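Local coordinates for split-soret cytochrome C (Desulfovibrio desulfuricans, PDB 1H21), which is an electron-transport cytochrome that carries two c-type haems and an iron-sulfur centre in each subunit and may take part in sulfate reduction, at the interface of chains A and B. Sequence-based numbering; all coordinates share one arbitrary frame. Chains: chain A/B, Split-soret cytochrome C.

Contacts 1 and 2 belong to the same two-fold interface of the homodimer, with about 28 Å between the centres of their C-alpha atoms. They have no residue position in common, but both draw on neighbouring stretches of the fold. The start of the 3-10 helix beginning at position 69, with the loop residues just before it, supplies the chain B side of contact 2, and in chain A the loop after this helix enters contact 1 and then runs into helix 87-99, whose end returns in contact 2. Contact 1 sits beside a haem shared by the subunits, whereas contact 2 fastens an N-terminal segment onto the partner.

Contact 1: the interface of chains A and B. Residues chain A 82-84, 148; chain B 224-225, 227.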
# COMPACT_ATOMS: atom_id res chain seq x y z
N TRP A 82 -9.70 2.53 1.08
CA TRP A 82 -9.85 1.25 0.44
C TRP A 82 -9.47 0.12 1.39
O TRP A 82 -9.63 -1.05 1.06
CB TRP A 82 -9.07 1.24 -0.86
CG TRP A 82 -9.85 1.86 -1.94
CD1 TRP A 82 -10.22 3.19 -2.05
CD2 TRP A 82 -10.49 1.17 -3.00
NE1 TRP A 82 -11.05 3.35 -3.14
CE2 TRP A 82 -11.24 2.12 -3.74
CE3 TRP A 82 -10.50 -0.18 -3.41
CZ2 TRP A 82 -12.00 1.76 -4.86
CZ3 TRP A 82 -11.26 -0.53 -4.52
CH2 TRP A 82 -11.99 0.43 -5.23
N GLY A 83 -9.01 0.49 2.59
CA GLY A 83 -8.63 -0.49 3.60
C GLY A 83 -7.57 -1.50 3.22
O GLY A 83 -7.58 -2.63 3.71
N THR A 84 -6.62 -1.13 2.37
CA THR A 84 -5.57 -2.08 1.99
C THR A 84 -4.44 -2.02 3.04
O THR A 84 -4.71 -2.10 4.24
CB THR A 84 -5.05 -1.84 0.52
OG1 THR A 84 -4.37 -0.57 0.41
CG2 THR A 84 -6.23 -1.87 -0.48
N HIS A 148 -8.33 -3.08 6.48
CA HIS A 148 -9.70 -3.58 6.57
C HIS A 148 -9.82 -4.62 7.65
O HIS A 148 -10.73 -4.56 8.46
CB HIS A 148 -10.21 -4.21 5.27
CG HIS A 148 -11.52 -4.93 5.46
ND1 HIS A 148 -12.71 -4.30 5.73
CD2 HIS A 148 -11.78 -6.26 5.53
CE1 HIS A 148 -13.63 -5.24 5.97
NE2 HIS A 148 -13.12 -6.45 5.86
N LYS B 224 -14.20 -1.01 7.60
CA LYS B 224 -13.47 0.11 6.98
C LYS B 224 -12.86 -0.47 5.73
O LYS B 224 -12.22 -1.51 5.78
CB LYS B 224 -12.35 0.60 7.90
CG LYS B 224 -12.21 2.10 8.02
CD LYS B 224 -13.54 2.82 8.37
CE LYS B 224 -13.31 4.28 8.85
NZ LYS B 224 -14.54 5.12 8.93
N GLY B 225 -13.08 0.18 4.60
CA GLY B 225 -12.55 -0.35 3.36
C GLY B 225 -13.63 -0.43 2.31
O GLY B 225 -14.76 -0.82 2.59
N MET B 227 -13.12 -1.98 -0.73
CA MET B 227 -12.70 -3.01 -1.68
C MET B 227 -13.93 -3.87 -1.92
O MET B 227 -14.77 -4.01 -1.04
CB MET B 227 -11.64 -3.90 -1.04
CG MET B 227 -10.25 -3.34 -0.99
SD MET B 227 -9.15 -4.52 -0.20
CE MET B 227 -9.75 -4.40 1.48
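A:His148 meets the backbone of B:Lys224 just ahead of the haem-binding CXXCH motif of chain B, formed by B:Cys229, B:Cys232 and B:His233. The imidazole ND1 of A:His148 donates to the carbonyl O of B:Lys224 at 2.8 Å. This oxygen lies in the plane of the imidazole, but the donor stands 41° above the carbonyl plane, so the bond is directed well by the ring and less well by the acceptor. With ND1 engaged in this way, NE2 is the nitrogen turned to the iron of haem c #2, which chain B holds covalently and A:His148 ligates axially. The carbonyl thus helps, together with the iron, to fix the rotation of the ring and would probably make the imidazole a stronger donor to the metal.

B:Met227 lies across the loop of A:Trp82, A:Gly83 and A:Thr84. The chain of B:Met227 is straight as far as the sulfur and then bends at chi3 (-71°), carrying the methyl CE over the backbone carbonyls, 3.4 Å from O of A:Trp82 and 3.6 Å from O of A:Gly83. The same methyl, CE of B:Met227, comes to 3.8 Å from CB of A:His148. The thioether SD of B:Met227 rests 4.0 Å from the methyl CG2 of A:Thr84. On the other flank, CE3 on the six-membered ring of A:Trp82 approaches CA of B:Met227 at 4.0 Å.

Further out, the two glycines let the backbones come together, with CA of A:Gly83 at 3.9 Å from CA of B:Gly225; A:Gly83 adopts a left-handed helical conformation. A:His148 occupies the second position of helix 147-158, directly after A:Cys147, a proposed ligand of the iron-sulfur cluster. CG of the histidine points away from its own backbone N (chi1 170°), which sends the ring out toward chain B and its haem.

Contact 2: the interface of chains A and B. Residues chain A 11-12, 16, 98; chain B 67-71.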
# COMPACT_ATOMS: atom_id res chain seq x y z
N ASP A 11 16.95 7.80 -13.30
CA ASP A 11 17.87 8.05 -12.21
C ASP A 11 17.32 9.19 -11.34
O ASP A 11 16.27 9.75 -11.64
CB ASP A 11 19.25 8.37 -12.76
CG ASP A 11 20.35 8.13 -11.75
OD1 ASP A 11 20.13 7.39 -10.75
OD2 ASP A 11 21.44 8.70 -11.95
N GLN A 12 18.02 9.53 -10.26
CA GLN A 12 17.54 10.60 -9.39
C GLN A 12 18.66 11.33 -8.67
O GLN A 12 19.75 10.78 -8.47
CB GLN A 12 16.64 10.00 -8.32
CG GLN A 12 17.43 9.23 -7.32
CD GLN A 12 16.63 8.15 -6.69
OE1 GLN A 12 16.37 8.18 -5.49
NE2 GLN A 12 16.23 7.16 -7.48
N ALA A 16 20.03 6.29 -6.45
CA ALA A 16 19.11 5.36 -5.84
C ALA A 16 19.65 4.90 -4.49
O ALA A 16 20.77 4.41 -4.42
CB ALA A 16 18.92 4.15 -6.76
N LEU A 98 14.73 4.80 1.04
CA LEU A 98 15.45 6.04 0.82
C LEU A 98 16.95 5.82 1.07
O LEU A 98 17.81 6.58 0.57
CB LEU A 98 14.95 7.12 1.76
CG LEU A 98 13.53 7.56 1.45
CD1 LEU A 98 13.07 8.53 2.53
CD2 LEU A 98 13.43 8.20 0.05
N PHE B 67 12.62 14.44 -6.88
CA PHE B 67 12.08 13.29 -6.14
C PHE B 67 12.93 12.04 -6.07
O PHE B 67 13.58 11.65 -7.04
CB PHE B 67 10.68 12.94 -6.67
CG PHE B 67 9.88 12.08 -5.72
CD1 PHE B 67 8.98 12.67 -4.83
CD2 PHE B 67 10.10 10.71 -5.65
CE1 PHE B 67 8.33 11.91 -3.87
CE2 PHE B 67 9.45 9.92 -4.69
CZ PHE B 67 8.56 10.53 -3.80
N PRO B 68 12.98 11.40 -4.88
CA PRO B 68 13.75 10.15 -4.71
C PRO B 68 13.00 8.94 -5.29
O PRO B 68 12.60 8.03 -4.57
CB PRO B 68 13.92 10.06 -3.19
CG PRO B 68 12.77 10.86 -2.65
CD PRO B 68 12.67 12.03 -3.60
N PHE B 69 12.87 8.91 -6.61
CA PHE B 69 12.16 7.86 -7.33
C PHE B 69 12.33 6.42 -6.86
O PHE B 69 11.33 5.69 -6.69
CB PHE B 69 12.51 7.94 -8.80
CG PHE B 69 12.17 9.25 -9.42
CD1 PHE B 69 13.17 10.04 -9.97
CD2 PHE B 69 10.86 9.70 -9.42
CE1 PHE B 69 12.86 11.28 -10.51
CE2 PHE B 69 10.53 10.93 -9.95
CZ PHE B 69 11.53 11.73 -10.50
N ALA B 70 13.57 5.99 -6.63
CA ALA B 70 13.83 4.60 -6.21
C ALA B 70 13.10 4.20 -4.94
O ALA B 70 12.99 3.01 -4.63
CB ALA B 70 15.33 4.34 -6.07
N MET B 71 12.61 5.18 -4.19
CA MET B 71 11.88 4.86 -2.98
C MET B 71 10.69 3.98 -3.35
O MET B 71 10.28 3.09 -2.58
CB MET B 71 11.38 6.12 -2.27
CG MET B 71 10.65 5.79 -0.97
SD MET B 71 9.81 7.21 -0.28
CE MET B 71 8.12 6.99 -0.90
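This is a largely apolar patch of the homodimer interface, in which an N-terminal segment of chain A lies against the start of a 3-10 helix in chain B and so helps tie the subunits together beyond their shared haems. The chain B residues, like A:Leu98, fall within the region of the C_GCAxxG_C_C redox-protein family.

A:Gln12 is the reaching group. Its CG sits between the backbone N and the carbonyl carbon (chi1 72°), and the chain then extends to set the amide alongside the turn from B:Pro68 to B:Ala70. As modelled, NE2 of A:Gln12 stands 3.0 Å from the backbone N of B:Ala70, two nitrogens that would both be donors, while OE1 faces CA of B:Pro68 at 3.4 Å. An amide turned over, with its oxygen toward the N-H of B:Ala70, would give a plausible hydrogen bond at the N-terminal end of 3-10 helix 69-75; the assignment of the two amide atoms is therefore doubtful.

At the base of the glutamine, CB of A:Gln12 packs 3.8 Å from CD1 of the B:Phe69 ring. The same ring carbon, CD1 of B:Phe69, lies 3.5 Å from the carbonyl O of A:Asp11. The aspartate's OD1 accepts a weak hydrogen bond from the backbone N of A:Gln12, which may help to shape the segment. Nearby, CB of A:Ala16 comes within 3.7 Å of CB of B:Ala70, a marginal contact at the edge of the patch.

A:Leu98, close to the end of helix 87-99, makes a second foothold through its CD2 branch. This methyl, CD2 of A:Leu98, sits 3.7 Å from CB of B:Met71 and 3.8 Å from CB of B:Pro68. The leucine and methionine side chains run side by side in the same direction; CG of B:Met71 is anti to the backbone N (chi1 -178°), which lays its chain along the leucine. Behind them, CD of B:Pro68 covers one face of the B:Phe67 ring toward its rim, supporting the proline from within chain B.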